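Local coordinates for flavoredoxin (Methanosarcina acetivorans, PDB 3BNK), which probably serves as an electron-transfer flavoprotein, carrying bound flavin mononucleotide (FMN) in a fold of the flavin reductase-like family, at residues Ser94-Thr106 / Ile110-Val122. Residues are numbered along the deposited sequence; the frame is centred on the assembly and turned at random.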
ATOM      1  N   SER B  94       8.517 -22.143   9.910  1.00 29.27           N
ATOM      2  CA  SER B  94       7.418 -23.052   9.509  1.00 29.97           C
ATOM      3  C   SER B  94       6.545 -23.520  10.659  1.00 30.34           C
ATOM      4  O   SER B  94       5.396 -23.911  10.437  1.00 31.12           O
ATOM      5  CB  SER B  94       7.928 -24.280   8.732  1.00 29.79           C
ATOM      6  OG  SER B  94       8.736 -25.135   9.529  1.00 29.60           O
ATOM      7  N   GLY B  95       7.069 -23.452  11.881  1.00 30.47           N
ATOM      8  CA  GLY B  95       6.350 -23.954  13.044  1.00 30.35           C
ATOM      9  C   GLY B  95       5.697 -22.926  13.933  1.00 30.07           C
ATOM     10  O   GLY B  95       5.019 -23.284  14.897  1.00 30.52           O
ATOM     11  N   LEU B  96       5.901 -21.648  13.621  1.00 30.11           N
ATOM     12  CA  LEU B  96       5.381 -20.554  14.444  1.00 29.84           C
ATOM     13  C   LEU B  96       3.852 -20.508  14.437  1.00 29.32           C
ATOM     14  O   LEU B  96       3.221 -20.188  15.455  1.00 29.19           O
ATOM     15  CB  LEU B  96       5.951 -19.208  13.974  1.00 30.35           C
ATOM     16  CG  LEU B  96       6.466 -18.177  14.991  1.00 31.18           C
ATOM     17  CD1 LEU B  96       6.085 -16.793  14.523  1.00 32.08           C
ATOM     18  CD2 LEU B  96       5.963 -18.385  16.422  1.00 32.24           C
ATOM     19  N   PHE B  97       3.271 -20.846  13.285  1.00 28.59           N
ATOM     20  CA  PHE B  97       1.834 -20.753  13.050  1.00 28.07           C
ATOM     21  C   PHE B  97       1.270 -22.112  12.615  1.00 28.10           C
ATOM     22  O   PHE B  97       2.029 -23.027  12.266  1.00 28.26           O
ATOM     23  CB  PHE B  97       1.540 -19.721  11.950  1.00 27.66           C
ATOM     24  CG  PHE B  97       2.111 -18.340  12.208  1.00 27.69           C
ATOM     25  CD1 PHE B  97       3.159 -17.850  11.427  1.00 28.56           C
ATOM     26  CD2 PHE B  97       1.585 -17.520  13.194  1.00 26.42           C
ATOM     27  CE1 PHE B  97       3.688 -16.561  11.642  1.00 28.03           C
ATOM     28  CE2 PHE B  97       2.110 -16.242  13.419  1.00 27.37           C
ATOM     29  CZ  PHE B  97       3.156 -15.763  12.635  1.00 27.55           C
ATOM     30  N   GLU B  98      -0.055 -22.243  12.659  1.00 27.59           N
ATOM     31  CA  GLU B  98      -0.751 -23.348  12.009  1.00 27.71           C
ATOM     32  C   GLU B  98      -0.860 -23.012  10.527  1.00 26.30           C
ATOM     33  O   GLU B  98      -1.473 -22.009  10.147  1.00 25.57           O
ATOM     34  CB  GLU B  98      -2.155 -23.554  12.591  1.00 27.87           C
ATOM     35  CG  GLU B  98      -2.226 -24.239  13.948  1.00 29.70           C
ATOM     36  CD  GLU B  98      -3.668 -24.454  14.421  1.00 30.44           C
ATOM     37  OE1 GLU B  98      -3.986 -25.587  14.861  1.00 33.54           O
ATOM     38  OE2 GLU B  98      -4.488 -23.497  14.335  1.00 33.35           O
ATOM     39  N   VAL B  99      -0.263 -23.852   9.691  1.00 25.27           N
ATOM     40  CA  VAL B  99      -0.200 -23.579   8.259  1.00 24.10           C
ATOM     41  C   VAL B  99      -1.202 -24.419   7.459  1.00 23.32           C
ATOM     42  O   VAL B  99      -1.335 -25.628   7.668  1.00 23.57           O
ATOM     43  CB  VAL B  99       1.252 -23.744   7.712  1.00 24.20           C
ATOM     44  CG1 VAL B  99       1.290 -23.603   6.184  1.00 23.28           C
ATOM     45  CG2 VAL B  99       2.187 -22.732   8.375  1.00 22.72           C
ATOM     46  N   PHE B 100      -1.909 -23.753   6.553  1.00 22.50           N
ATOM     47  CA  PHE B 100      -2.768 -24.426   5.583  1.00 22.01           C
ATOM     48  C   PHE B 100      -2.419 -23.985   4.157  1.00 21.89           C
ATOM     49  O   PHE B 100      -1.945 -22.869   3.925  1.00 22.24           O
ATOM     50  CB  PHE B 100      -4.267 -24.230   5.913  1.00 21.40           C
ATOM     51  CG  PHE B 100      -4.824 -22.870   5.544  1.00 21.19           C
ATOM     52  CD1 PHE B 100      -5.620 -22.717   4.403  1.00 21.41           C
ATOM     53  CD2 PHE B 100      -4.576 -21.748   6.338  1.00 21.48           C
ATOM     54  CE1 PHE B 100      -6.139 -21.467   4.038  1.00 19.60           C
ATOM     55  CE2 PHE B 100      -5.100 -20.498   5.988  1.00 20.62           C
ATOM     56  CZ  PHE B 100      -5.880 -20.365   4.827  1.00 19.78           C
ATOM     57  N   TYR B 101      -2.634 -24.892   3.213  1.00 21.93           N
ATOM     58  CA  TYR B 101      -2.426 -24.623   1.806  1.00 21.41           C
ATOM     59  C   TYR B 101      -3.766 -24.609   1.093  1.00 21.82           C
ATOM     60  O   TYR B 101      -4.794 -25.007   1.661  1.00 21.69           O
ATOM     61  CB  TYR B 101      -1.490 -25.674   1.204  1.00 21.35           C
ATOM     62  CG  TYR B 101      -0.049 -25.532   1.656  1.00 20.21           C
ATOM     63  CD1 TYR B 101       0.405 -26.170   2.823  1.00 20.46           C
ATOM     64  CD2 TYR B 101       0.856 -24.756   0.931  1.00 17.42           C
ATOM     65  CE1 TYR B 101       1.739 -26.043   3.250  1.00 20.82           C
ATOM     66  CE2 TYR B 101       2.196 -24.626   1.344  1.00 18.38           C
ATOM     67  CZ  TYR B 101       2.626 -25.271   2.507  1.00 20.20           C
ATOM     68  OH  TYR B 101       3.936 -25.151   2.930  1.00 19.72           O
ATOM     69  N   GLY B 102      -3.750 -24.118  -0.144  1.00 22.49           N
ATOM     70  CA  GLY B 102      -4.968 -23.988  -0.944  1.00 22.56           C
ATOM     71  C   GLY B 102      -4.769 -24.512  -2.347  1.00 22.31           C
ATOM     72  O   GLY B 102      -3.958 -25.417  -2.563  1.00 21.93           O
ATOM     73  N   GLU B 103      -5.485 -23.907  -3.295  1.00 22.70           N
ATOM     74  CA  GLU B 103      -5.571 -24.386  -4.689  1.00 23.17           C
ATOM     75  C   GLU B 103      -4.227 -24.431  -5.425  1.00 22.70           C
ATOM     76  O   GLU B 103      -4.012 -25.287  -6.291  1.00 22.19           O
ATOM     77  CB  GLU B 103      -6.575 -23.542  -5.489  1.00 23.28           C
ATOM     78  CG  GLU B 103      -8.039 -23.651  -5.023  1.00 24.60           C
ATOM     79  CD  GLU B 103      -8.983 -22.641  -5.702  1.00 25.07           C
ATOM     80  OE1 GLU B 103      -8.585 -21.971  -6.684  1.00 27.26           O
ATOM     81  OE2 GLU B 103     -10.150 -22.523  -5.255  1.00 29.26           O
ATOM     82  N   LEU B 104      -3.327 -23.517  -5.065  1.00 22.28           N
ATOM     83  CA  LEU B 104      -2.008 -23.446  -5.689  1.00 21.95           C
ATOM     84  C   LEU B 104      -1.028 -24.435  -5.064  1.00 21.39           C
ATOM     85  O   LEU B 104       0.056 -24.638  -5.592  1.00 21.98           O
ATOM     86  CB  LEU B 104      -1.448 -22.024  -5.625  1.00 21.68           C
ATOM     87  CG  LEU B 104      -2.232 -20.917  -6.332  1.00 22.07           C
ATOM     88  CD1 LEU B 104      -1.502 -19.602  -6.192  1.00 19.58           C
ATOM     89  CD2 LEU B 104      -2.528 -21.217  -7.829  1.00 19.06           C
ATOM     90  N   LYS B 105      -1.416 -25.031  -3.937  1.00 21.40           N
ATOM     91  CA  LYS B 105      -0.695 -26.167  -3.319  1.00 21.36           C
ATOM     92  C   LYS B 105       0.601 -25.781  -2.595  1.00 20.94           C
ATOM     93  O   LYS B 105       1.067 -26.483  -1.702  1.00 21.09           O
ATOM     94  CB  LYS B 105      -0.403 -27.267  -4.363  1.00 21.77           C
ATOM     95  CG  LYS B 105      -1.593 -27.628  -5.275  1.00 22.46           C
ATOM     96  CD  LYS B 105      -2.266 -28.928  -4.883  1.00 24.82           C
ATOM     97  CE  LYS B 105      -3.211 -28.801  -3.695  1.00 26.57           C
ATOM     98  NZ  LYS B 105      -3.553 -30.161  -3.079  1.00 27.33           N
ATOM     99  N   THR B 106       1.160 -24.644  -2.965  1.00 20.61           N
ATOM    100  CA  THR B 106       2.552 -24.350  -2.642  1.00 20.30           C
ATOM    101  C   THR B 106       2.771 -22.987  -1.966  1.00 19.31           C
ATOM    102  O   THR B 106       3.910 -22.599  -1.682  1.00 19.22           O
ATOM    103  CB  THR B 106       3.384 -24.437  -3.925  1.00 20.04           C
ATOM    104  OG1 THR B 106       4.760 -24.254  -3.610  1.00 24.27           O
ATOM    105  CG2 THR B 106       2.979 -23.370  -4.881  1.00 18.05           C
ATOM    106  N   ILE B 110      -1.600 -18.745   6.768  1.00 19.04           N
ATOM    107  CA  ILE B 110      -1.627 -18.778   8.238  1.00 19.23           C
ATOM    108  C   ILE B 110      -3.058 -18.850   8.766  1.00 19.50           C
ATOM    109  O   ILE B 110      -3.857 -17.933   8.555  1.00 19.71           O
ATOM    110  CB  ILE B 110      -0.922 -17.548   8.858  1.00 18.99           C
ATOM    111  CG1 ILE B 110       0.547 -17.482   8.423  1.00 18.49           C
ATOM    112  CG2 ILE B 110      -1.021 -17.588  10.407  1.00 17.62           C
ATOM    113  CD1 ILE B 110       1.217 -16.157   8.724  1.00 17.28           C
ATOM    114  N   LYS B 111      -3.367 -19.929   9.473  1.00 20.14           N
ATOM    115  CA  LYS B 111      -4.735 -20.175   9.938  1.00 21.20           C
ATOM    116  C   LYS B 111      -5.260 -19.060  10.841  1.00 20.98           C
ATOM    117  O   LYS B 111      -6.429 -18.688  10.764  1.00 21.00           O
ATOM    118  CB  LYS B 111      -4.822 -21.530  10.656  1.00 21.39           C
ATOM    119  CG  LYS B 111      -4.859 -22.701   9.711  1.00 24.36           C
ATOM    120  CD  LYS B 111      -4.684 -24.033  10.426  1.00 27.62           C
ATOM    121  CE  LYS B 111      -4.778 -25.200   9.454  1.00 28.16           C
ATOM    122  NZ  LYS B 111      -4.679 -26.510  10.172  1.00 29.31           N
ATOM    123  N   GLU B 112      -4.373 -18.526  11.681  1.00 20.97           N
ATOM    124  CA  GLU B 112      -4.750 -17.553  12.698  1.00 21.32           C
ATOM    125  C   GLU B 112      -5.020 -16.147  12.118  1.00 20.82           C
ATOM    126  O   GLU B 112      -5.765 -15.359  12.706  1.00 20.80           O
ATOM    127  CB  GLU B 112      -3.703 -17.541  13.817  1.00 21.56           C
ATOM    128  CG  GLU B 112      -3.471 -18.944  14.471  1.00 23.78           C
ATOM    129  CD  GLU B 112      -2.212 -19.721  13.981  1.00 24.47           C
ATOM    130  OE1 GLU B 112      -1.997 -19.887  12.771  1.00 23.51           O
ATOM    131  OE2 GLU B 112      -1.442 -20.211  14.832  1.00 27.71           O
ATOM    132  N   CYS B 113      -4.437 -15.856  10.954  1.00 19.72           N
ATOM    133  CA  CYS B 113      -4.661 -14.579  10.264  1.00 19.25           C
ATOM    134  C   CYS B 113      -6.121 -14.404   9.805  1.00 18.90           C
ATOM    135  O   CYS B 113      -6.803 -15.370   9.463  1.00 18.87           O
ATOM    136  CB  CYS B 113      -3.668 -14.389   9.105  1.00 18.62           C
ATOM    137  SG  CYS B 113      -1.990 -13.938   9.674  1.00 17.29           S
ATOM    138  N   THR B 114      -6.589 -13.162   9.797  1.00 18.37           N
ATOM    139  CA  THR B 114      -7.995 -12.892   9.564  1.00 18.18           C
ATOM    140  C   THR B 114      -8.398 -12.998   8.099  1.00 18.23           C
ATOM    141  O   THR B 114      -9.588 -13.155   7.781  1.00 18.90           O
ATOM    142  CB  THR B 114      -8.397 -11.515  10.119  1.00 18.15           C
ATOM    143  OG1 THR B 114      -7.836 -10.474   9.301  1.00 16.62           O
ATOM    144  CG2 THR B 114      -7.929 -11.381  11.579  1.00 16.96           C
ATOM    145  N   LEU B 115      -7.402 -12.896   7.222  1.00 17.66           N
ATOM    146  CA  LEU B 115      -7.600 -12.883   5.774  1.00 17.15           C
ATOM    147  C   LEU B 115      -6.319 -13.375   5.107  1.00 16.72           C
ATOM    148  O   LEU B 115      -5.213 -12.935   5.458  1.00 15.96           O
ATOM    149  CB  LEU B 115      -7.966 -11.466   5.282  1.00 17.32           C
ATOM    150  CG  LEU B 115      -8.097 -11.164   3.775  1.00 17.42           C
ATOM    151  CD1 LEU B 115      -9.357 -11.806   3.117  1.00 17.82           C
ATOM    152  CD2 LEU B 115      -8.098  -9.675   3.538  1.00 17.08           C
ATOM    153  N   ASN B 116      -6.481 -14.300   4.162  1.00 16.24           N
ATOM    154  CA  ASN B 116      -5.355 -14.865   3.398  1.00 16.28           C
ATOM    155  C   ASN B 116      -5.603 -14.783   1.897  1.00 16.27           C
ATOM    156  O   ASN B 116      -6.624 -15.265   1.406  1.00 16.31           O
ATOM    157  CB  ASN B 116      -5.090 -16.335   3.778  1.00 15.94           C
ATOM    158  CG  ASN B 116      -5.360 -16.628   5.240  1.00 15.92           C
ATOM    159  OD1 ASN B 116      -6.484 -16.979   5.616  1.00 16.88           O
ATOM    160  ND2 ASN B 116      -4.322 -16.523   6.070  1.00 14.60           N
ATOM    161  N   LEU B 117      -4.671 -14.152   1.186  1.00 16.73           N
ATOM    162  CA  LEU B 117      -4.732 -14.040  -0.266  1.00 17.04           C
ATOM    163  C   LEU B 117      -3.678 -14.946  -0.889  1.00 17.07           C
ATOM    164  O   LEU B 117      -2.487 -14.750  -0.684  1.00 16.53           O
ATOM    165  CB  LEU B 117      -4.553 -12.580  -0.721  1.00 17.36           C
ATOM    166  CG  LEU B 117      -5.364 -11.492   0.002  1.00 17.93           C
ATOM    167  CD1 LEU B 117      -5.098 -10.102  -0.589  1.00 17.22           C
ATOM    168  CD2 LEU B 117      -6.901 -11.789   0.052  1.00 16.92           C
ATOM    169  N   GLU B 118      -4.139 -15.947  -1.636  1.00 17.27           N
ATOM    170  CA  GLU B 118      -3.282 -16.947  -2.255  1.00 17.52           C
ATOM    171  C   GLU B 118      -2.983 -16.495  -3.686  1.00 17.87           C
ATOM    172  O   GLU B 118      -3.896 -16.334  -4.487  1.00 18.14           O
ATOM    173  CB  GLU B 118      -3.982 -18.313  -2.216  1.00 16.92           C
ATOM    174  CG  GLU B 118      -3.195 -19.492  -2.778  1.00 17.61           C
ATOM    175  CD  GLU B 118      -4.008 -20.801  -2.771  1.00 17.25           C
ATOM    176  OE1 GLU B 118      -5.260 -20.742  -2.726  1.00 15.47           O
ATOM    177  OE2 GLU B 118      -3.382 -21.885  -2.811  1.00 16.86           O
ATOM    178  N   CYS B 119      -1.704 -16.276  -3.997  1.00 17.85           N
ATOM    179  CA  CYS B 119      -1.355 -15.557  -5.222  1.00 17.95           C
ATOM    180  C   CYS B 119      -0.444 -16.307  -6.172  1.00 18.55           C
ATOM    181  O   CYS B 119       0.521 -16.958  -5.753  1.00 18.49           O
ATOM    182  CB  CYS B 119      -0.755 -14.179  -4.906  1.00 17.10           C
ATOM    183  SG  CYS B 119      -1.783 -13.207  -3.788  1.00 16.48           S
ATOM    184  N   ARG B 120      -0.765 -16.200  -7.458  1.00 18.94           N
ATOM    185  CA  ARG B 120       0.064 -16.807  -8.488  1.00 19.92           C
ATOM    186  C   ARG B 120       0.930 -15.771  -9.166  1.00 19.34           C
ATOM    187  O   ARG B 120       0.425 -14.795  -9.705  1.00 19.88           O
ATOM    188  CB  ARG B 120      -0.786 -17.532  -9.529  1.00 20.09           C
ATOM    189  CG  ARG B 120       0.019 -18.614 -10.220  1.00 21.80           C
ATOM    190  CD  ARG B 120      -0.155 -18.619 -11.695  1.00 23.83           C
ATOM    191  NE  ARG B 120      -1.467 -19.081 -12.119  1.00 26.69           N
ATOM    192  CZ  ARG B 120      -2.323 -18.341 -12.812  1.00 27.27           C
ATOM    193  NH1 ARG B 120      -2.011 -17.090 -13.156  1.00 28.87           N
ATOM    194  NH2 ARG B 120      -3.492 -18.849 -13.161  1.00 26.02           N
ATOM    195  N   VAL B 121       2.237 -15.971  -9.125  1.00 19.62           N
ATOM    196  CA  VAL B 121       3.155 -15.020  -9.744  1.00 20.25           C
ATOM    197  C   VAL B 121       2.838 -14.905 -11.230  1.00 20.63           C
ATOM    198  O   VAL B 121       2.764 -15.918 -11.937  1.00 20.60           O
ATOM    199  CB  VAL B 121       4.644 -15.377  -9.506  1.00 19.64           C
ATOM    200  CG1 VAL B 121       5.543 -14.459 -10.300  1.00 19.91           C
ATOM    201  CG2 VAL B 121       4.985 -15.289  -8.020  1.00 19.91           C
ATOM    202  N   VAL B 122       2.611 -13.664 -11.661  1.00 21.70           N
ATOM    203  CA  VAL B 122       2.347 -13.303 -13.058  1.00 22.92           C
ATOM    204  C   VAL B 122       3.628 -12.702 -13.674  1.00 23.28           C
ATOM    205  O   VAL B 122       4.043 -13.080 -14.765  1.00 22.83           O
ATOM    206  CB  VAL B 122       1.127 -12.332 -13.165  1.00 23.04           C
ATOM    207  CG1 VAL B 122       0.928 -11.818 -14.579  1.00 24.78           C
ATOM    208  CG2 VAL B 122      -0.165 -13.025 -12.691  1.00 23.60           C
TER
HETATM  209  O   HOH W   1      -1.511 -22.734  -1.261  1.00 16.38           O
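The F97 ring is sandwiched: CD1 of I110 sits over one face, 4.1 Å from the ring centroid in a CH-pi contact, and CB of the neighbouring L96 lies toward the rim of the opposite face. F100 presents its edge instead; OD1 of N116 lies near the ring plane, 3.5 Å from F100 CZ, with the N116 amide turned 85° to the ring. The extended K111 chain passes obliquely by the same ring, CG 3.5 Å from F100 CD2. V99 and I110 form an antiparallel non-hydrogen-bonded pair in a short hairpin, and next to it K111 N donates to E98 O (2.9 Å). E112, bent at chi2 (100°), folds its carboxylate back to E98 N, which OE1 accepts close to the carboxylate plane. I110 O is gripped by C113 N and N116 ND2, arriving from opposite faces of its plane; N116 ND2 also bonds N70, while K4 of the second subunit reaches N116 OD1.

Farther along, E118 stands extended from strand 115-126, CG anti to the backbone N (chi1 -178°), and meets the type I turn G102-K105. OE2 takes L104 N at 2.8 Å from above the carboxylate plane and a water that also binds G102 N; OE1 takes a weak bond from E103 N and is hydrogen-bonded to Y141 OH. L104 runs alongside this stem in the reverse direction, its CD1 resting 3.4 Å from C119 O. A glutamine in place of E118 would probably leave either L104 N and the water, or E103 N, without an acceptor, depending on where its NH2 lay. One buried carboxylate thus answers several donors, which would help stabilise its negative charge and pins the hairpin segment to the large antiparallel sheet of the flavin reductase-like domain.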